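Local coordinates for putative uncharacterized protein (Chaetomium thermophilum, PDB 5T8V) that probably acts as a cohesin loader that associates with chromatin, represented here by the C-terminal HEAT-repeat fragment of Scc2, at residues 301-315 / 411-424. Residues are numbered along the deposited sequence; the frame is centred on the assembly and turned at random.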
loop_
_atom_site.group_PDB
_atom_site.type_symbol
_atom_site.label_atom_id
_atom_site.label_comp_id
_atom_site.label_asym_id
_atom_site.label_seq_id
_atom_site.Cartn_x
_atom_site.Cartn_y
_atom_site.Cartn_z
ATOM N N SER A 301 7.003 -7.326 -31.887
ATOM C CA SER A 301 6.588 -8.065 -30.705
ATOM C C SER A 301 6.148 -9.477 -31.098
ATOM O O SER A 301 6.134 -9.855 -32.274
ATOM C CB SER A 301 5.470 -7.320 -29.979
ATOM O OG SER A 301 4.353 -7.125 -30.828
ATOM N N SER A 302 5.777 -10.265 -30.090
ATOM C CA SER A 302 5.443 -11.666 -30.292
ATOM C C SER A 302 4.290 -12.065 -29.386
ATOM O O SER A 302 4.223 -11.643 -28.226
ATOM C CB SER A 302 6.653 -12.563 -30.019
ATOM O OG SER A 302 7.771 -12.149 -30.786
ATOM N N ILE A 303 3.384 -12.878 -29.929
ATOM C CA ILE A 303 2.266 -13.445 -29.191
ATOM C C ILE A 303 2.209 -14.932 -29.506
ATOM O O ILE A 303 2.792 -15.405 -30.482
ATOM C CB ILE A 303 0.924 -12.767 -29.543
ATOM C CG1 ILE A 303 0.731 -12.736 -31.063
ATOM C CG2 ILE A 303 0.873 -11.363 -28.957
ATOM C CD1 ILE A 303 -0.631 -12.248 -31.503
ATOM N N GLN A 304 1.503 -15.673 -28.661
ATOM C CA GLN A 304 1.318 -17.079 -28.988
ATOM C C GLN A 304 0.248 -17.222 -30.070
ATOM O O GLN A 304 -0.730 -16.469 -30.078
ATOM C CB GLN A 304 0.935 -17.889 -27.749
ATOM C CG GLN A 304 -0.224 -17.344 -26.952
ATOM C CD GLN A 304 -0.616 -18.256 -25.807
ATOM O OE1 GLN A 304 -0.244 -19.429 -25.776
ATOM N NE2 GLN A 304 -1.367 -17.717 -24.853
ATOM N N PRO A 305 0.407 -18.177 -30.992
ATOM C CA PRO A 305 -0.467 -18.197 -32.178
ATOM C C PRO A 305 -1.940 -18.353 -31.852
ATOM O O PRO A 305 -2.787 -17.842 -32.597
ATOM C CB PRO A 305 0.067 -19.394 -32.976
ATOM C CG PRO A 305 0.684 -20.277 -31.956
ATOM C CD PRO A 305 1.282 -19.358 -30.933
ATOM N N VAL A 306 -2.280 -19.046 -30.764
ATOM C CA VAL A 306 -3.684 -19.180 -30.392
ATOM C C VAL A 306 -4.297 -17.808 -30.134
ATOM O O VAL A 306 -5.452 -17.553 -30.493
ATOM C CB VAL A 306 -3.831 -20.105 -29.170
ATOM C CG1 VAL A 306 -3.107 -19.525 -27.959
ATOM C CG2 VAL A 306 -5.301 -20.350 -28.859
ATOM N N SER A 307 -3.540 -16.906 -29.505
ATOM C CA SER A 307 -4.037 -15.550 -29.291
ATOM C C SER A 307 -4.358 -14.881 -30.621
ATOM O O SER A 307 -5.447 -14.321 -30.808
ATOM C CB SER A 307 -3.006 -14.732 -28.512
ATOM O OG SER A 307 -2.772 -15.281 -27.225
ATOM N N ALA A 308 -3.417 -14.942 -31.565
ATOM C CA ALA A 308 -3.642 -14.355 -32.881
ATOM C C ALA A 308 -4.891 -14.930 -33.534
ATOM O O ALA A 308 -5.677 -14.194 -34.144
ATOM C CB ALA A 308 -2.422 -14.584 -33.771
ATOM N N LEU A 309 -5.097 -16.243 -33.416
ATOM C CA LEU A 309 -6.268 -16.855 -34.036
ATOM C C LEU A 309 -7.548 -16.386 -33.360
ATOM O O LEU A 309 -8.510 -16.010 -34.034
ATOM C CB LEU A 309 -6.169 -18.380 -33.989
ATOM C CG LEU A 309 -7.416 -19.104 -34.513
ATOM C CD1 LEU A 309 -7.675 -18.750 -35.972
ATOM C CD2 LEU A 309 -7.287 -20.600 -34.342
ATOM N N ILE A 310 -7.585 -16.416 -32.027
ATOM C CA ILE A 310 -8.755 -15.931 -31.295
ATOM C C ILE A 310 -9.132 -14.536 -31.775
ATOM O O ILE A 310 -10.273 -14.280 -32.184
ATOM C CB ILE A 310 -8.476 -15.949 -29.781
ATOM C CG1 ILE A 310 -8.381 -17.390 -29.266
ATOM C CG2 ILE A 310 -9.541 -15.162 -29.013
ATOM C CD1 ILE A 310 -9.695 -18.161 -29.274
ATOM N N MET A 311 -8.168 -13.615 -31.743
ATOM C CA MET A 311 -8.460 -12.247 -32.152
ATOM C C MET A 311 -8.950 -12.201 -33.594
ATOM O O MET A 311 -9.930 -11.510 -33.901
ATOM C CB MET A 311 -7.221 -11.375 -31.965
ATOM C CG MET A 311 -6.713 -11.371 -30.530
ATOM S SD MET A 311 -5.179 -10.463 -30.328
ATOM C CE MET A 311 -5.798 -8.813 -30.500
ATOM N N ARG A 312 -8.304 -12.955 -34.486
ATOM C CA ARG A 312 -8.754 -13.008 -35.874
ATOM C C ARG A 312 -10.215 -13.430 -35.965
ATOM O O ARG A 312 -11.002 -12.829 -36.704
ATOM C CB ARG A 312 -7.874 -13.965 -36.677
ATOM C CG ARG A 312 -6.548 -13.369 -37.111
ATOM C CD ARG A 312 -5.927 -14.177 -38.237
ATOM N NE ARG A 312 -6.763 -14.181 -39.432
ATOM C CZ ARG A 312 -6.466 -14.836 -40.549
ATOM N NH1 ARG A 312 -5.349 -15.547 -40.629
ATOM N NH2 ARG A 312 -7.289 -14.782 -41.588
ATOM N N LEU A 313 -10.594 -14.472 -35.222
ATOM C CA LEU A 313 -11.989 -14.899 -35.201
ATOM C C LEU A 313 -12.894 -13.777 -34.719
ATOM O O LEU A 313 -14.016 -13.617 -35.215
ATOM C CB LEU A 313 -12.154 -16.131 -34.308
ATOM C CG LEU A 313 -11.404 -17.403 -34.709
ATOM C CD1 LEU A 313 -11.795 -18.548 -33.787
ATOM C CD2 LEU A 313 -11.670 -17.768 -36.157
ATOM N N VAL A 314 -12.426 -12.988 -33.751
ATOM C CA VAL A 314 -13.234 -11.863 -33.293
ATOM C C VAL A 314 -13.387 -10.816 -34.391
ATOM O O VAL A 314 -14.411 -10.127 -34.452
ATOM C CB VAL A 314 -12.632 -11.253 -32.015
ATOM C CG1 VAL A 314 -13.402 -9.996 -31.601
ATOM C CG2 VAL A 314 -12.641 -12.274 -30.892
ATOM N N GLN A 315 -12.392 -10.671 -35.272
ATOM C CA GLN A 315 -12.461 -9.641 -36.306
ATOM C C GLN A 315 -13.106 -10.124 -37.599
ATOM O O GLN A 315 -13.399 -9.296 -38.469
ATOM C CB GLN A 315 -11.070 -9.084 -36.635
ATOM C CG GLN A 315 -10.049 -9.238 -35.536
ATOM C CD GLN A 315 -8.887 -8.278 -35.656
ATOM O OE1 GLN A 315 -8.410 -7.740 -34.657
ATOM N NE2 GLN A 315 -8.406 -8.078 -36.876
ATOM N N ASP A 411 -0.991 -11.240 -24.056
ATOM C CA ASP A 411 -0.936 -11.050 -25.503
ATOM C C ASP A 411 -1.891 -9.951 -25.957
ATOM O O ASP A 411 -1.541 -9.131 -26.815
ATOM C CB ASP A 411 -1.246 -12.364 -26.216
ATOM C CG ASP A 411 -0.093 -13.342 -26.152
ATOM O OD1 ASP A 411 0.746 -13.213 -25.237
ATOM O OD2 ASP A 411 -0.020 -14.235 -27.020
ATOM N N PHE A 412 -3.101 -9.914 -25.393
ATOM C CA PHE A 412 -4.049 -8.865 -25.754
ATOM C C PHE A 412 -3.493 -7.486 -25.419
ATOM O O PHE A 412 -3.605 -6.552 -26.219
ATOM C CB PHE A 412 -5.383 -9.091 -25.037
ATOM C CG PHE A 412 -6.041 -10.411 -25.356
ATOM C CD1 PHE A 412 -5.737 -11.097 -26.519
ATOM C CD2 PHE A 412 -6.969 -10.961 -24.487
ATOM C CE1 PHE A 412 -6.344 -12.308 -26.805
ATOM C CE2 PHE A 412 -7.580 -12.167 -24.768
ATOM C CZ PHE A 412 -7.266 -12.841 -25.927
ATOM N N ILE A 413 -2.894 -7.338 -24.236
ATOM C CA ILE A 413 -2.251 -6.077 -23.877
ATOM C C ILE A 413 -1.177 -5.726 -24.898
ATOM O O ILE A 413 -1.084 -4.585 -25.362
ATOM C CB ILE A 413 -1.661 -6.156 -22.456
ATOM C CG1 ILE A 413 -2.753 -6.443 -21.418
ATOM C CG2 ILE A 413 -0.918 -4.869 -22.112
ATOM C CD1 ILE A 413 -3.739 -5.332 -21.207
ATOM N N THR A 414 -0.341 -6.704 -25.255
ATOM C CA THR A 414 0.713 -6.449 -26.231
ATOM C C THR A 414 0.145 -5.866 -27.517
ATOM O O THR A 414 0.740 -4.963 -28.116
ATOM C CB THR A 414 1.481 -7.741 -26.520
ATOM O OG1 THR A 414 2.224 -8.125 -25.357
ATOM C CG2 THR A 414 2.445 -7.564 -27.694
ATOM N N CYS A 415 -1.009 -6.366 -27.955
ATOM C CA CYS A 415 -1.622 -5.941 -29.204
ATOM C C CYS A 415 -2.649 -4.831 -29.016
ATOM O O CYS A 415 -3.326 -4.469 -29.981
ATOM C CB CYS A 415 -2.291 -7.134 -29.891
ATOM S SG CYS A 415 -1.164 -8.446 -30.380
ATOM N N LEU A 416 -2.777 -4.286 -27.804
ATOM C CA LEU A 416 -3.814 -3.293 -27.535
ATOM C C LEU A 416 -3.739 -2.130 -28.517
ATOM O O LEU A 416 -4.726 -1.796 -29.180
ATOM C CB LEU A 416 -3.691 -2.789 -26.095
ATOM C CG LEU A 416 -4.624 -1.645 -25.680
ATOM C CD1 LEU A 416 -6.089 -2.035 -25.839
ATOM C CD2 LEU A 416 -4.342 -1.226 -24.247
ATOM N N ASP A 417 -2.567 -1.502 -28.625
ATOM C CA ASP A 417 -2.391 -0.327 -29.469
ATOM C C ASP A 417 -1.889 -0.677 -30.862
ATOM O O ASP A 417 -1.250 0.159 -31.513
ATOM C CB ASP A 417 -1.445 0.669 -28.794
ATOM C CG ASP A 417 -0.060 0.099 -28.558
ATOM O OD1 ASP A 417 0.068 -1.139 -28.431
ATOM O OD2 ASP A 417 0.905 0.892 -28.493
ATOM N N ASN A 418 -2.169 -1.888 -31.341
ATOM C CA ASN A 418 -1.738 -2.304 -32.667
ATOM C C ASN A 418 -2.927 -2.237 -33.614
ATOM O O ASN A 418 -3.882 -3.010 -33.442
ATOM C CB ASN A 418 -1.168 -3.718 -32.627
ATOM C CG ASN A 418 -0.490 -4.105 -33.922
ATOM O OD1 ASN A 418 -0.897 -3.676 -35.002
ATOM N ND2 ASN A 418 0.556 -4.915 -33.821
ATOM N N PRO A 419 -2.929 -1.352 -34.617
ATOM C CA PRO A 419 -4.105 -1.262 -35.502
ATOM C C PRO A 419 -4.377 -2.533 -36.284
ATOM O O PRO A 419 -5.489 -2.695 -36.801
ATOM C CB PRO A 419 -3.759 -0.091 -36.432
ATOM C CG PRO A 419 -2.275 0.026 -36.374
ATOM C CD PRO A 419 -1.887 -0.381 -34.990
ATOM N N ASP A 420 -3.400 -3.437 -36.394
ATOM C CA ASP A 420 -3.637 -4.727 -37.032
ATOM C C ASP A 420 -4.561 -5.614 -36.215
ATOM O O ASP A 420 -5.076 -6.605 -36.745
ATOM C CB ASP A 420 -2.317 -5.468 -37.249
ATOM C CG ASP A 420 -1.458 -4.828 -38.312
ATOM O OD1 ASP A 420 -1.708 -3.656 -38.661
ATOM O OD2 ASP A 420 -0.524 -5.501 -38.796
ATOM N N TRP A 421 -4.784 -5.286 -34.944
ATOM C CA TRP A 421 -5.458 -6.187 -34.008
ATOM C C TRP A 421 -6.482 -5.411 -33.187
ATOM O O TRP A 421 -6.368 -5.299 -31.964
ATOM C CB TRP A 421 -4.431 -6.875 -33.112
ATOM C CG TRP A 421 -3.488 -7.747 -33.873
ATOM C CD1 TRP A 421 -2.199 -7.462 -34.213
ATOM C CD2 TRP A 421 -3.766 -9.049 -34.405
ATOM N NE1 TRP A 421 -1.654 -8.507 -34.921
ATOM C CE2 TRP A 421 -2.596 -9.494 -35.051
ATOM C CE3 TRP A 421 -4.890 -9.882 -34.396
ATOM C CZ2 TRP A 421 -2.516 -10.734 -35.679
ATOM C CZ3 TRP A 421 -4.808 -11.114 -35.021
ATOM C CH2 TRP A 421 -3.629 -11.528 -35.654
ATOM N N PRO A 422 -7.515 -4.868 -33.840
ATOM C CA PRO A 422 -8.533 -4.105 -33.100
ATOM C C PRO A 422 -9.362 -4.940 -32.136
ATOM O O PRO A 422 -10.088 -4.358 -31.319
ATOM C CB PRO A 422 -9.407 -3.512 -34.214
ATOM C CG PRO A 422 -9.174 -4.380 -35.395
ATOM C CD PRO A 422 -7.751 -4.837 -35.292
ATOM N N ALA A 423 -9.284 -6.269 -32.191
ATOM C CA ALA A 423 -10.025 -7.099 -31.251
ATOM C C ALA A 423 -9.399 -7.127 -29.865
ATOM O O ALA A 423 -10.046 -7.597 -28.921
ATOM C CB ALA A 423 -10.141 -8.526 -31.786
ATOM N N ALA A 424 -8.164 -6.645 -29.716
ATOM C CA ALA A 424 -7.547 -6.583 -28.397
ATOM C C ALA A 424 -8.352 -5.695 -27.460
ATOM O O ALA A 424 -8.628 -6.067 -26.314
ATOM C CB ALA A 424 -6.110 -6.068 -28.511
#
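M311 reaches from helix 305-315 into the bend between helices 402-414 and 423-440, passing between the rings of F412 and W421. Its sulfur makes a Met-aromatic contact with each ring, SD lying 5.0 Å from the F412 ring centroid and approaching both obliquely. The chain then turns about the CG-SD bond (chi3 73°), which carries CE in among the CB atoms of C415, W421 and A424. On the same helix, R312 CG lies 3.5 Å from W421 CZ3 and A308 CB packs on CH2 at the far end of that indole; the guanidinium of R312 continues to D259. Further along, away from the indole, V314 CG1 packs on A423 CB.

Polar bonds hold both ends of this buried core. Near the start of helix 305-315, D411 OD2 accepts two bonds: the backbone N of the N-cap residue Q304 arrives on the syn side at 2.7 Å, whereas S307 OG comes from above the carboxylate plane at 3.0 Å. OD1 pairs with R293, so both oxygens of the buried carboxylate have partners. The arrangement belongs to the largely helical HEAT-repeat architecture of the fragment, a helix packing against the turn that links two later ones. At the other end, Q315 OE1 accepts from A423 N at 3.0 Å, though the exact placement of the Q315 side chain is less certain.

Contact thins toward strand 302-303, which pairs with 295-296. I303 CG2 still touches C415 SG at 3.8 Å, but beyond it the partly exposed S301 and T414 meet just through T414 CG2, their hydroxyls engaged by D299 and the E410 carbonyl.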